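Local coordinates for type IV secretion system protein DotB (Yersinia pseudotuberculosis IP 31758, PDB 6GEF) that is an ATPase of the type IVb secretion system, assembled as a hexamer, and probably hydrolyses ATP to power transport through it, at residues G130-I135 with V149-P154; S270-F275 with S302-S307; T327-T332 with G388-H393. All blocks are in the same frame, centred on the assembly; numbering follows the deposited sequence.

Interaction 1. Residues G130-I135 with V149-P154; sequences GYRVNI and VMRSIP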
ATOM      1  N   GLY A 130      12.661  -7.761  43.239  1.00 76.30           N
ATOM      2  CA  GLY A 130      12.397  -6.945  42.058  1.00 71.09           C
ATOM      3  C   GLY A 130      10.940  -6.610  41.917  1.00 66.02           C
ATOM      4  O   GLY A 130      10.059  -7.348  42.340  1.00 60.57           O
ATOM      5  N   TYR A 131      10.695  -5.475  41.283  1.00 69.18           N
ATOM      6  CA  TYR A 131       9.349  -5.048  40.877  1.00 64.15           C
ATOM      7  C   TYR A 131       9.402  -4.527  39.460  1.00 63.01           C
ATOM      8  O   TYR A 131      10.349  -3.863  39.073  1.00 59.58           O
ATOM      9  CB  TYR A 131       8.807  -3.973  41.823  1.00 63.90           C
ATOM     10  CG  TYR A 131       8.459  -4.493  43.204  1.00 63.98           C
ATOM     11  CD1 TYR A 131       9.460  -4.689  44.172  1.00 60.40           C
ATOM     12  CD2 TYR A 131       7.145  -4.817  43.543  1.00 63.19           C
ATOM     13  CE1 TYR A 131       9.135  -5.165  45.415  1.00 59.88           C
ATOM     14  CE2 TYR A 131       6.850  -5.282  44.805  1.00 63.41           C
ATOM     15  CZ  TYR A 131       7.864  -5.463  45.736  1.00 60.51           C
ATOM     16  OH  TYR A 131       7.524  -5.920  46.999  1.00 62.39           O
ATOM     17  N   ARG A 132       8.360  -4.816  38.696  1.00 64.51           N
ATOM     18  CA  ARG A 132       8.134  -4.196  37.389  1.00 63.46           C
ATOM     19  C   ARG A 132       7.314  -2.928  37.598  1.00 58.12           C
ATOM     20  O   ARG A 132       6.179  -2.988  38.078  1.00 59.63           O
ATOM     21  CB  ARG A 132       7.388  -5.157  36.468  1.00 69.62           C
ATOM     22  CG  ARG A 132       7.972  -6.573  36.458  1.00 74.68           C
ATOM     23  CD  ARG A 132       7.179  -7.464  35.543  1.00 83.11           C
ATOM     24  NE  ARG A 132       7.747  -8.811  35.488  1.00 86.15           N
ATOM     25  CZ  ARG A 132       8.714  -9.204  34.661  1.00 84.10           C
ATOM     26  NH1 ARG A 132       9.128 -10.457  34.655  1.00 84.39           N
ATOM     27  NH2 ARG A 132       9.237  -8.337  33.805  1.00 85.18           N
ATOM     28  N   VAL A 133       7.872  -1.781  37.237  1.00 55.64           N
ATOM     29  CA  VAL A 133       7.277  -0.488  37.480  1.00 53.59           C
ATOM     30  C   VAL A 133       6.766   0.057  36.156  1.00 51.18           C
ATOM     31  O   VAL A 133       7.543   0.392  35.255  1.00 49.18           O
ATOM     32  CB  VAL A 133       8.310   0.492  38.101  1.00 56.37           C
ATOM     33  CG1 VAL A 133       7.684   1.858  38.354  1.00 55.79           C
ATOM     34  CG2 VAL A 133       8.871  -0.104  39.385  1.00 57.49           C
ATOM     35  N   ASN A 134       5.447   0.149  36.037  1.00 52.15           N
ATOM     36  CA  ASN A 134       4.799   0.926  34.999  1.00 51.70           C
ATOM     37  C   ASN A 134       4.324   2.248  35.566  1.00 52.51           C
ATOM     38  O   ASN A 134       3.652   2.268  36.584  1.00 54.36           O
ATOM     39  CB  ASN A 134       3.606   0.147  34.427  1.00 52.41           C
ATOM     40  CG  ASN A 134       2.722   1.007  33.561  1.00 51.46           C
ATOM     41  OD1 ASN A 134       1.679   1.481  34.012  1.00 51.01           O
ATOM     42  ND2 ASN A 134       3.101   1.163  32.318  1.00 52.65           N
ATOM     43  N   ILE A 135       4.671   3.337  34.894  1.00 54.22           N
ATOM     44  CA  ILE A 135       4.201   4.674  35.229  1.00 54.69           C
ATOM     45  C   ILE A 135       3.373   5.205  34.065  1.00 52.23           C
ATOM     46  O   ILE A 135       3.897   5.400  32.988  1.00 51.85           O
ATOM     47  CB  ILE A 135       5.383   5.621  35.552  1.00 54.60           C
ATOM     48  CG1 ILE A 135       6.190   5.071  36.719  1.00 56.83           C
ATOM     49  CG2 ILE A 135       4.881   7.016  35.882  1.00 55.74           C
ATOM     50  CD1 ILE A 135       7.253   5.978  37.245  1.00 55.99           C
ATOM     51  N   VAL A 149       2.356   1.449  39.048  1.00 49.90           N
ATOM     52  CA  VAL A 149       2.046   0.073  39.387  1.00 51.13           C
ATOM     53  C   VAL A 149       3.322  -0.734  39.403  1.00 51.35           C
ATOM     54  O   VAL A 149       4.075  -0.728  38.440  1.00 50.96           O
ATOM     55  CB  VAL A 149       1.040  -0.530  38.374  1.00 49.44           C
ATOM     56  CG1 VAL A 149       0.697  -1.960  38.747  1.00 48.66           C
ATOM     57  CG2 VAL A 149      -0.252   0.287  38.362  1.00 48.35           C
ATOM     58  N   MET A 150       3.575  -1.409  40.516  1.00 55.70           N
ATOM     59  CA  MET A 150       4.754  -2.253  40.694  1.00 58.58           C
ATOM     60  C   MET A 150       4.301  -3.688  40.891  1.00 56.95           C
ATOM     61  O   MET A 150       3.464  -3.969  41.743  1.00 56.82           O
ATOM     62  CB  MET A 150       5.579  -1.809  41.910  1.00 60.16           C
ATOM     63  CG  MET A 150       5.784  -0.300  41.993  1.00 61.12           C
ATOM     64  SD  MET A 150       7.294   0.101  42.954  1.00 65.85           S
ATOM     65  CE  MET A 150       6.751  -0.441  44.534  1.00 62.65           C
ATOM     66  N   ARG A 151       4.875  -4.597  40.091  1.00 57.40           N
ATOM     67  CA  ARG A 151       4.499  -6.002  40.106  1.00 62.10           C
ATOM     68  C   ARG A 151       5.698  -6.804  40.574  1.00 59.94           C
ATOM     69  O   ARG A 151       6.717  -6.891  39.856  1.00 61.52           O
ATOM     70  CB  ARG A 151       4.049  -6.462  38.701  1.00 64.56           C
ATOM     71  CG  ARG A 151       2.696  -5.877  38.295  1.00 66.96           C
ATOM     72  CD  ARG A 151       2.548  -5.690  36.795  1.00 70.99           C
ATOM     73  NE  ARG A 151       3.572  -4.792  36.245  1.00 76.23           N
ATOM     74  CZ  ARG A 151       4.152  -4.947  35.055  1.00 80.51           C
ATOM     75  NH1 ARG A 151       3.838  -5.996  34.257  1.00 79.77           N
ATOM     76  NH2 ARG A 151       5.041  -4.029  34.655  1.00 79.18           N
ATOM     77  N   SER A 152       5.589  -7.415  41.743  1.00 61.44           N
ATOM     78  CA  SER A 152       6.666  -8.270  42.256  1.00 64.96           C
ATOM     79  C   SER A 152       7.133  -9.265  41.196  1.00 62.12           C
ATOM     80  O   SER A 152       6.332  -9.876  40.536  1.00 60.29           O
ATOM     81  CB  SER A 152       6.212  -9.010  43.511  1.00 65.90           C
ATOM     82  OG  SER A 152       5.433 -10.126  43.161  1.00 72.06           O
ATOM     83  N   ILE A 153       8.436  -9.388  41.042  1.00 64.89           N
ATOM     84  CA  ILE A 153       9.049 -10.379  40.162  1.00 64.97           C
ATOM     85  C   ILE A 153       9.514 -11.576  41.027  1.00 68.03           C
ATOM     86  O   ILE A 153      10.246 -11.380  41.997  1.00 73.56           O
ATOM     87  CB  ILE A 153      10.259  -9.809  39.432  1.00 60.48           C
ATOM     88  CG1 ILE A 153       9.950  -8.413  38.880  1.00 60.61           C
ATOM     89  CG2 ILE A 153      10.694 -10.755  38.308  1.00 61.66           C
ATOM     90  CD1 ILE A 153      11.038  -7.837  37.996  1.00 60.51           C
ATOM     91  N   PRO A 154       9.018 -12.788  40.756  1.00 74.25           N
ATOM     92  CA  PRO A 154       9.581 -13.956  41.415  1.00 75.44           C
ATOM     93  C   PRO A 154      11.010 -14.218  40.957  1.00 77.94           C
ATOM     94  O   PRO A 154      11.343 -14.009  39.770  1.00 82.99           O
ATOM     95  CB  PRO A 154       8.649 -15.093  40.967  1.00 74.90           C
ATOM     96  CG  PRO A 154       8.074 -14.648  39.694  1.00 74.24           C
ATOM     97  CD  PRO A 154       7.921 -13.144  39.842  1.00 74.92           C
TER
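Strands 130-135 and 149-153 run antiparallel, with 153° between their N-to-C directions and 4.1 Å between their axes at closest approach. They are the two arms of a beta hairpin in the antiparallel sheet of the N-terminal domain, the domain that precedes the ATPase core in this secretion-ATPase family. R132 with R151 and N134 with V149 are hydrogen-bonded pairs, each joined in both directions; V133 with M150, between them, and Y131 with S152, beyond R132-R151, are non-hydrogen-bonded pairs. R151 N approaches R132 O in the carbonyl plane, on a lone pair, whereas R132 N sits above the plane of the R151 carbonyl.

On the face carrying Y131, V133 and M150, the contact is apolar. M150 CB lies 3.8 Å from Y131 CD2, and the sulfur approaches the tyrosine ring obliquely in a Met-aromatic contact, SD 5.4 Å from the ring centroid. V133 runs beside M150 and points the same way, its CG2, anti to the carbonyl carbon, 3.9 Å from SD. Helix 38-50 covers this face through F41, V45 and L49.

The face carrying R132, R151 and I153 is more polar. R132 is extended from CG to NE and crosses I153 at about a right angle, with R132 CG 3.6 Å from I153 CG1; its NH1 forms a salt bridge to E220, which would balance R132's charge and probably ease its repulsion with R151, and also bonds I219 O. The charged groups of the two arginines stay apart, their planes turned 48° against each other. R151 packs on R254 of a second subunit. Bent at its third torsion (chi3 -59°), R151 folds back over its partner, placing NH2 3.2 Å from R132 CB, which lies over one guanidinium face.

Interaction 2. Residues S270-F275 with S302-S307; sequences SIESAF and SRFDES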
ATOM      1  N   SER A 270       0.944 -19.678  15.621  1.00 53.89           N
ATOM      2  CA  SER A 270       1.495 -20.177  16.869  1.00 53.85           C
ATOM      3  C   SER A 270       1.204 -21.667  17.055  1.00 57.92           C
ATOM      4  O   SER A 270       2.077 -22.461  17.410  1.00 55.08           O
ATOM      5  CB  SER A 270       0.972 -19.372  18.051  1.00 51.48           C
ATOM      6  OG  SER A 270      -0.411 -19.520  18.198  1.00 49.16           O
ATOM      7  N   ILE A 271      -0.047 -22.064  16.840  1.00 63.23           N
ATOM      8  CA  ILE A 271      -0.426 -23.465  16.978  1.00 61.40           C
ATOM      9  C   ILE A 271       0.349 -24.326  15.988  1.00 62.85           C
ATOM     10  O   ILE A 271       0.884 -25.390  16.348  1.00 62.26           O
ATOM     11  CB  ILE A 271      -1.946 -23.652  16.793  1.00 61.87           C
ATOM     12  CG1 ILE A 271      -2.710 -22.707  17.746  1.00 61.78           C
ATOM     13  CG2 ILE A 271      -2.357 -25.083  17.017  1.00 61.47           C
ATOM     14  CD1 ILE A 271      -4.164 -22.551  17.382  1.00 62.92           C
ATOM     15  N   GLU A 272       0.444 -23.870  14.731  1.00 64.65           N
ATOM     16  CA  GLU A 272       1.159 -24.641  13.714  1.00 67.00           C
ATOM     17  C   GLU A 272       2.652 -24.764  14.049  1.00 62.07           C
ATOM     18  O   GLU A 272       3.222 -25.829  13.881  1.00 62.84           O
ATOM     19  CB  GLU A 272       0.966 -24.002  12.345  1.00 70.39           C
ATOM     20  CG  GLU A 272      -0.353 -24.317  11.684  1.00 76.86           C
ATOM     21  CD  GLU A 272      -0.451 -23.667  10.281  1.00 86.81           C
ATOM     22  OE1 GLU A 272       0.114 -22.516  10.036  1.00 90.54           O
ATOM     23  OE2 GLU A 272      -1.124 -24.292   9.404  1.00 85.33           O
ATOM     24  N   SER A 273       3.236 -23.702  14.557  1.00 63.99           N
ATOM     25  CA  SER A 273       4.654 -23.750  14.950  1.00 61.17           C
ATOM     26  C   SER A 273       4.851 -24.668  16.126  1.00 57.70           C
ATOM     27  O   SER A 273       5.854 -25.375  16.216  1.00 58.15           O
ATOM     28  CB  SER A 273       5.181 -22.339  15.224  1.00 60.11           C
ATOM     29  OG  SER A 273       6.572 -22.413  15.497  1.00 72.02           O
ATOM     30  N   ALA A 274       3.944 -24.666  17.088  1.00 55.31           N
ATOM     31  CA  ALA A 274       3.947 -25.698  18.134  1.00 53.89           C
ATOM     32  C   ALA A 274       3.912 -27.089  17.521  1.00 57.36           C
ATOM     33  O   ALA A 274       4.624 -27.983  17.952  1.00 63.74           O
ATOM     34  CB  ALA A 274       2.771 -25.477  19.081  1.00 55.06           C
ATOM     35  N   PHE A 275       3.051 -27.295  16.523  1.00 60.27           N
ATOM     36  CA  PHE A 275       3.004 -28.595  15.858  1.00 59.36           C
ATOM     37  C   PHE A 275       4.347 -28.964  15.266  1.00 56.12           C
ATOM     38  O   PHE A 275       4.814 -30.094  15.410  1.00 58.12           O
ATOM     39  CB  PHE A 275       1.896 -28.586  14.786  1.00 63.38           C
ATOM     40  CG  PHE A 275       0.516 -28.689  15.335  1.00 62.12           C
ATOM     41  CD1 PHE A 275       0.296 -29.191  16.630  1.00 63.28           C
ATOM     42  CD2 PHE A 275      -0.571 -28.303  14.581  1.00 61.04           C
ATOM     43  CE1 PHE A 275      -0.983 -29.281  17.148  1.00 63.92           C
ATOM     44  CE2 PHE A 275      -1.871 -28.393  15.106  1.00 63.33           C
ATOM     45  CZ  PHE A 275      -2.068 -28.870  16.376  1.00 63.61           C
ATOM     46  N   SER A 302     -10.688 -23.582  16.667  1.00 59.57           N
ATOM     47  CA  SER A 302     -11.369 -22.469  16.018  1.00 58.86           C
ATOM     48  C   SER A 302     -10.439 -21.722  15.048  1.00 58.99           C
ATOM     49  O   SER A 302     -10.888 -21.190  14.053  1.00 59.99           O
ATOM     50  CB  SER A 302     -11.950 -21.525  17.053  1.00 59.29           C
ATOM     51  OG  SER A 302     -10.924 -20.867  17.782  1.00 56.46           O
ATOM     52  N   ARG A 303      -9.144 -21.713  15.361  1.00 61.78           N
ATOM     53  CA  ARG A 303      -8.215 -20.891  14.600  1.00 61.50           C
ATOM     54  C   ARG A 303      -8.022 -21.363  13.174  1.00 59.12           C
ATOM     55  O   ARG A 303      -7.461 -20.628  12.359  1.00 54.87           O
ATOM     56  CB  ARG A 303      -6.863 -20.791  15.337  1.00 62.20           C
ATOM     57  CG  ARG A 303      -6.781 -19.571  16.258  1.00 61.16           C
ATOM     58  CD  ARG A 303      -7.211 -19.910  17.657  1.00 62.84           C
ATOM     59  NE  ARG A 303      -8.595 -19.513  17.897  1.00 62.48           N
ATOM     60  CZ  ARG A 303      -8.977 -18.285  18.267  1.00 62.44           C
ATOM     61  NH1 ARG A 303      -8.100 -17.310  18.406  1.00 63.32           N
ATOM     62  NH2 ARG A 303     -10.243 -18.032  18.464  1.00 65.30           N
ATOM     63  N   PHE A 304      -8.436 -22.572  12.870  1.00 60.97           N
ATOM     64  CA  PHE A 304      -8.274 -23.157  11.534  1.00 67.19           C
ATOM     65  C   PHE A 304      -9.590 -23.089  10.775  1.00 73.10           C
ATOM     66  O   PHE A 304     -10.643 -23.300  11.313  1.00 77.70           O
ATOM     67  CB  PHE A 304      -7.811 -24.614  11.638  1.00 65.63           C
ATOM     68  CG  PHE A 304      -6.476 -24.774  12.330  1.00 61.58           C
ATOM     69  CD1 PHE A 304      -5.295 -24.654  11.638  1.00 61.33           C
ATOM     70  CD2 PHE A 304      -6.427 -25.044  13.684  1.00 60.09           C
ATOM     71  CE1 PHE A 304      -4.083 -24.822  12.272  1.00 60.42           C
ATOM     72  CE2 PHE A 304      -5.223 -25.189  14.326  1.00 59.46           C
ATOM     73  CZ  PHE A 304      -4.049 -25.084  13.624  1.00 59.28           C
ATOM     74  N   ASP A 305      -9.520 -22.766   9.504  1.00 78.17           N
ATOM     75  CA  ASP A 305     -10.679 -22.843   8.619  1.00 82.27           C
ATOM     76  C   ASP A 305     -11.121 -24.286   8.439  1.00 83.48           C
ATOM     77  O   ASP A 305     -10.360 -25.225   8.655  1.00 77.69           O
ATOM     78  CB  ASP A 305     -10.354 -22.213   7.267  1.00 89.71           C
ATOM     79  CG  ASP A 305     -11.587 -21.854   6.483  1.00100.87           C
ATOM     80  OD1 ASP A 305     -12.692 -22.407   6.775  1.00113.70           O
ATOM     81  OD2 ASP A 305     -11.452 -21.043   5.540  1.00103.20           O
ATOM     82  N   GLU A 306     -12.374 -24.461   8.041  1.00 88.18           N
ATOM     83  CA  GLU A 306     -12.950 -25.796   7.875  1.00 87.95           C
ATOM     84  C   GLU A 306     -12.145 -26.667   6.913  1.00 83.77           C
ATOM     85  O   GLU A 306     -11.884 -27.845   7.220  1.00 84.07           O
ATOM     86  CB  GLU A 306     -14.390 -25.735   7.429  1.00 95.82           C
ATOM     87  CG  GLU A 306     -15.364 -25.104   8.400  1.00101.17           C
ATOM     88  CD  GLU A 306     -16.764 -24.933   7.825  1.00105.47           C
ATOM     89  OE1 GLU A 306     -17.183 -25.614   6.807  1.00106.88           O
ATOM     90  OE2 GLU A 306     -17.476 -24.064   8.430  1.00105.86           O
ATOM     91  N   SER A 307     -11.693 -26.077   5.808  1.00 80.85           N
ATOM     92  CA  SER A 307     -10.875 -26.830   4.849  1.00 80.62           C
ATOM     93  C   SER A 307      -9.654 -27.473   5.524  1.00 79.17           C
ATOM     94  O   SER A 307      -9.387 -28.654   5.373  1.00 81.06           O
ATOM     95  CB  SER A 307     -10.419 -25.928   3.704  1.00 79.22           C
ATOM     96  OG  SER A 307      -9.684 -24.820   4.205  1.00 81.98           O
TER
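F304 meets the helix 270-275 edge-on: its side chain reaches across so that the ring's far rim, rather than a face, touches I271 and E272. I271 CG2, anti to the backbone N, lies near the ring plane, 3.8 Å from F304 CZ. One residue on, the extended side chain of E272 runs obliquely past the same rim, with E272 CG 3.8 Å from F304 CE1 and the carboxylate plane turned 60° from the ring. F275, a turn further along the helix, brings CE2 to 4.2 Å from F304 CZ in an oblique approach. The other branch of I271 goes elsewhere: its CD1 packs 3.8 Å from R303 CB, the isoleucine crossing the arginine chain at about a right angle.

This is packing within the ATPase core, a P-loop NTPase fold. Helix 268-280 is the helix of a beta-alpha-beta crossover between the neighbouring parallel strands 259-264 and 284-288, and F304 sits in the connection between helices 293-302 and 306-319. F275 continues the apolar cluster onto L316 of helix 306-319, while F304 also touches A312.

R303 touches I271 with the base of its side chain, but bends at chi2 and chi3 (93° and -99°) so that the guanidinium turns away from helix 270-275. S302 OG accepts a bond from R303 NH2 at 3.0 Å and lies in the guanidinium plane. NH2 also forms a salt bridge to D315 of a second subunit.

Interaction 3. Residues T327-T332 with G388-H393; sequences TLVRKT and GIIDGH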
ATOM      1  N   THR A 327      -7.364 -22.548  37.711  1.00 56.16           N
ATOM      2  CA  THR A 327      -7.944 -21.271  38.132  1.00 55.52           C
ATOM      3  C   THR A 327      -7.655 -21.064  39.608  1.00 56.32           C
ATOM      4  O   THR A 327      -7.416 -22.009  40.353  1.00 60.15           O
ATOM      5  CB  THR A 327      -9.457 -21.252  37.858  1.00 55.08           C
ATOM      6  OG1 THR A 327      -9.975 -19.935  38.020  1.00 54.79           O
ATOM      7  CG2 THR A 327     -10.205 -22.143  38.828  1.00 55.07           C
ATOM      8  N   LEU A 328      -7.730 -19.817  40.024  1.00 56.92           N
ATOM      9  CA  LEU A 328      -7.475 -19.424  41.410  1.00 60.20           C
ATOM     10  C   LEU A 328      -8.772 -19.239  42.156  1.00 61.56           C
ATOM     11  O   LEU A 328      -9.643 -18.510  41.708  1.00 61.93           O
ATOM     12  CB  LEU A 328      -6.640 -18.129  41.464  1.00 59.42           C
ATOM     13  CG  LEU A 328      -5.145 -18.247  41.200  1.00 57.73           C
ATOM     14  CD1 LEU A 328      -4.467 -16.946  41.539  1.00 57.66           C
ATOM     15  CD2 LEU A 328      -4.585 -19.456  41.949  1.00 60.67           C
ATOM     16  N   VAL A 329      -8.915 -19.933  43.278  1.00 64.34           N
ATOM     17  CA  VAL A 329     -10.108 -19.861  44.116  1.00 66.00           C
ATOM     18  C   VAL A 329      -9.695 -19.441  45.531  1.00 69.16           C
ATOM     19  O   VAL A 329      -8.510 -19.396  45.892  1.00 71.65           O
ATOM     20  CB  VAL A 329     -10.856 -21.211  44.128  1.00 66.53           C
ATOM     21  CG1 VAL A 329     -11.337 -21.554  42.719  1.00 66.67           C
ATOM     22  CG2 VAL A 329     -10.020 -22.293  44.705  1.00 67.12           C
ATOM     23  N   ARG A 330     -10.683 -19.100  46.334  1.00 70.23           N
ATOM     24  CA  ARG A 330     -10.485 -18.479  47.634  1.00 68.67           C
ATOM     25  C   ARG A 330     -10.579 -19.548  48.708  1.00 68.49           C
ATOM     26  O   ARG A 330     -11.625 -20.235  48.851  1.00 67.00           O
ATOM     27  CB  ARG A 330     -11.577 -17.427  47.884  1.00 71.05           C
ATOM     28  CG  ARG A 330     -11.251 -16.441  48.984  1.00 74.44           C
ATOM     29  CD  ARG A 330     -10.939 -15.064  48.439  1.00 75.67           C
ATOM     30  NE  ARG A 330      -9.654 -14.543  48.925  1.00 77.97           N
ATOM     31  CZ  ARG A 330      -8.891 -13.688  48.241  1.00 77.57           C
ATOM     32  NH1 ARG A 330      -9.281 -13.188  47.046  1.00 73.72           N
ATOM     33  NH2 ARG A 330      -7.735 -13.289  48.777  1.00 77.17           N
ATOM     34  N   LYS A 331      -9.500 -19.721  49.460  1.00 71.17           N
ATOM     35  CA  LYS A 331      -9.524 -20.585  50.636  1.00 73.09           C
ATOM     36  C   LYS A 331     -10.376 -19.948  51.733  1.00 72.88           C
ATOM     37  O   LYS A 331     -10.411 -18.739  51.897  1.00 75.47           O
ATOM     38  CB  LYS A 331      -8.109 -20.824  51.147  1.00 75.02           C
ATOM     39  CG  LYS A 331      -7.655 -22.268  51.083  1.00 76.37           C
ATOM     40  CD  LYS A 331      -6.406 -22.497  51.929  1.00 79.92           C
ATOM     41  CE  LYS A 331      -6.468 -23.868  52.618  1.00 84.76           C
ATOM     42  NZ  LYS A 331      -5.616 -24.056  53.802  1.00 87.41           N
ATOM     43  N   THR A 332     -11.042 -20.789  52.507  1.00 76.07           N
ATOM     44  CA  THR A 332     -11.502 -20.402  53.833  1.00 79.67           C
ATOM     45  C   THR A 332     -10.380 -19.715  54.612  1.00 80.82           C
ATOM     46  O   THR A 332     -10.608 -18.727  55.306  1.00 75.56           O
ATOM     47  CB  THR A 332     -11.981 -21.647  54.610  1.00 84.81           C
ATOM     48  OG1 THR A 332     -10.860 -22.519  54.885  1.00 86.55           O
ATOM     49  CG2 THR A 332     -13.006 -22.412  53.797  1.00 88.42           C
ATOM     50  N   GLY A 388     -12.024 -29.285  53.529  1.00 76.31           N
ATOM     51  CA  GLY A 388     -12.298 -28.020  54.175  1.00 74.76           C
ATOM     52  C   GLY A 388     -11.506 -26.831  53.660  1.00 72.05           C
ATOM     53  O   GLY A 388     -11.406 -25.823  54.324  1.00 72.25           O
ATOM     54  N   ILE A 389     -10.900 -26.975  52.478  1.00 72.38           N
ATOM     55  CA  ILE A 389     -10.061 -25.933  51.932  1.00 70.31           C
ATOM     56  C   ILE A 389     -10.886 -24.797  51.339  1.00 68.88           C
ATOM     57  O   ILE A 389     -10.467 -23.636  51.393  1.00 67.47           O
ATOM     58  CB  ILE A 389      -9.056 -26.516  50.924  1.00 71.28           C
ATOM     59  CG1 ILE A 389      -8.036 -27.401  51.666  1.00 72.79           C
ATOM     60  CG2 ILE A 389      -8.351 -25.413  50.129  1.00 70.09           C
ATOM     61  CD1 ILE A 389      -6.734 -27.608  50.927  1.00 72.38           C
ATOM     62  N   ILE A 390     -12.039 -25.086  50.746  1.00 71.76           N
ATOM     63  CA  ILE A 390     -12.886 -24.102  50.113  1.00 72.32           C
ATOM     64  C   ILE A 390     -14.302 -24.217  50.657  1.00 74.28           C
ATOM     65  O   ILE A 390     -14.723 -25.291  51.111  1.00 74.86           O
ATOM     66  CB  ILE A 390     -12.867 -24.240  48.565  1.00 72.67           C
ATOM     67  CG1 ILE A 390     -13.653 -25.466  48.121  1.00 75.74           C
ATOM     68  CG2 ILE A 390     -11.448 -24.262  48.035  1.00 72.53           C
ATOM     69  CD1 ILE A 390     -13.720 -25.635  46.614  1.00 74.56           C
ATOM     70  N   ASP A 391     -15.037 -23.136  50.574  1.00 77.70           N
ATOM     71  CA  ASP A 391     -16.433 -23.114  50.973  1.00 81.00           C
ATOM     72  C   ASP A 391     -17.285 -23.867  49.951  1.00 79.67           C
ATOM     73  O   ASP A 391     -16.872 -24.105  48.804  1.00 76.84           O
ATOM     74  CB  ASP A 391     -16.972 -21.704  51.116  1.00 86.53           C
ATOM     75  CG  ASP A 391     -15.906 -20.717  51.610  1.00 97.54           C
ATOM     76  OD1 ASP A 391     -14.717 -20.859  51.176  1.00105.20           O
ATOM     77  OD2 ASP A 391     -16.256 -19.797  52.383  1.00102.83           O
ATOM     78  N   GLY A 392     -18.488 -24.247  50.359  1.00 81.14           N
ATOM     79  CA  GLY A 392     -19.408 -24.911  49.464  1.00 80.25           C
ATOM     80  C   GLY A 392     -19.810 -24.073  48.259  1.00 80.50           C
ATOM     81  O   GLY A 392     -20.008 -24.599  47.171  1.00 88.02           O
ATOM     82  N   HIS A 393     -19.910 -22.767  48.443  1.00 79.09           N
ATOM     83  CA  HIS A 393     -20.221 -21.871  47.338  1.00 78.27           C
ATOM     84  C   HIS A 393     -19.088 -21.839  46.327  1.00 72.79           C
ATOM     85  O   HIS A 393     -19.289 -22.155  45.140  1.00 74.82           O
ATOM     86  CB  HIS A 393     -20.534 -20.463  47.858  1.00 82.84           C
ATOM     87  CG  HIS A 393     -21.758 -20.404  48.721  1.00 89.61           C
ATOM     88  ND1 HIS A 393     -22.954 -19.885  48.267  1.00 92.73           N
ATOM     89  CD2 HIS A 393     -21.993 -20.819  49.994  1.00 92.72           C
ATOM     90  CE1 HIS A 393     -23.862 -19.962  49.222  1.00 93.20           C
ATOM     91  NE2 HIS A 393     -23.308 -20.535  50.274  1.00 93.93           N
TER
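K331 lays its aliphatic chain obliquely along I389, from the backbone carbonyl to the branched side chain. K331 CB stands 3.7 Å from I389 O. Its CG meets both parts of the isoleucine, close to that oxygen and 3.4 Å from I389 CG2. CD passes CG2 at a greater separation, and a bend at chi3 (143°) returns the chain, putting K331 CE 3.5 Å from I389 CG2. CE also comes near CG1 and CD1, so the methylene chain of a charged residue serves as a hydrophobic partner at the surface. NZ extends past I389 without touching segment 388-393.

Beside this packing, T332 N donates to I389 O at 3.1 Å, from above the carbonyl plane and with an N-H...O angle of 148°, and K331 CA adds a CH...O contact to the same oxygen. The contact joins the end of strand 320-330, the inner arm of the hairpin at one side of the mixed sheet of the ATPase core, to the turn between the last two helices of the chain. G388, with positive phi, is the C-prime residue of a Schellman motif that closes helix 377-386, and D391 holds the N-cap position of helix 392-400 without making a capping bond.

T332 and D391 run alongside each other, pointing opposite ways, with T332 CG2 3.5 Å from D391 OD1. T332 OG1, held between its own backbone N and carbonyl carbon (chi1 67°), forms a weak bond to G388 O. Deeper in, V329 CG2 rests 4.1 Å from I390 CG2, and I390 continues inward onto A395 of helix 392-400.

The three contacts follow one another along the chain without overlap, in the order of their numbers. Interaction 1 belongs to the antiparallel sheet of the N-terminal domain, whereas interactions 2 and 3 lie on the ATPase core with its mixed sheet. Helix 306-319, entered at the end of segment 302-307, leads directly into strand 320-330 of interaction 3, yet those two contacts have centres 36 Å apart. The chain's centre falls between interactions 1 and 2, whose own centres are 34 Å apart, and both touch the second subunit, so each domain contributes to hexamer packing; interaction 3 instead fastens the C-terminal helices to the core.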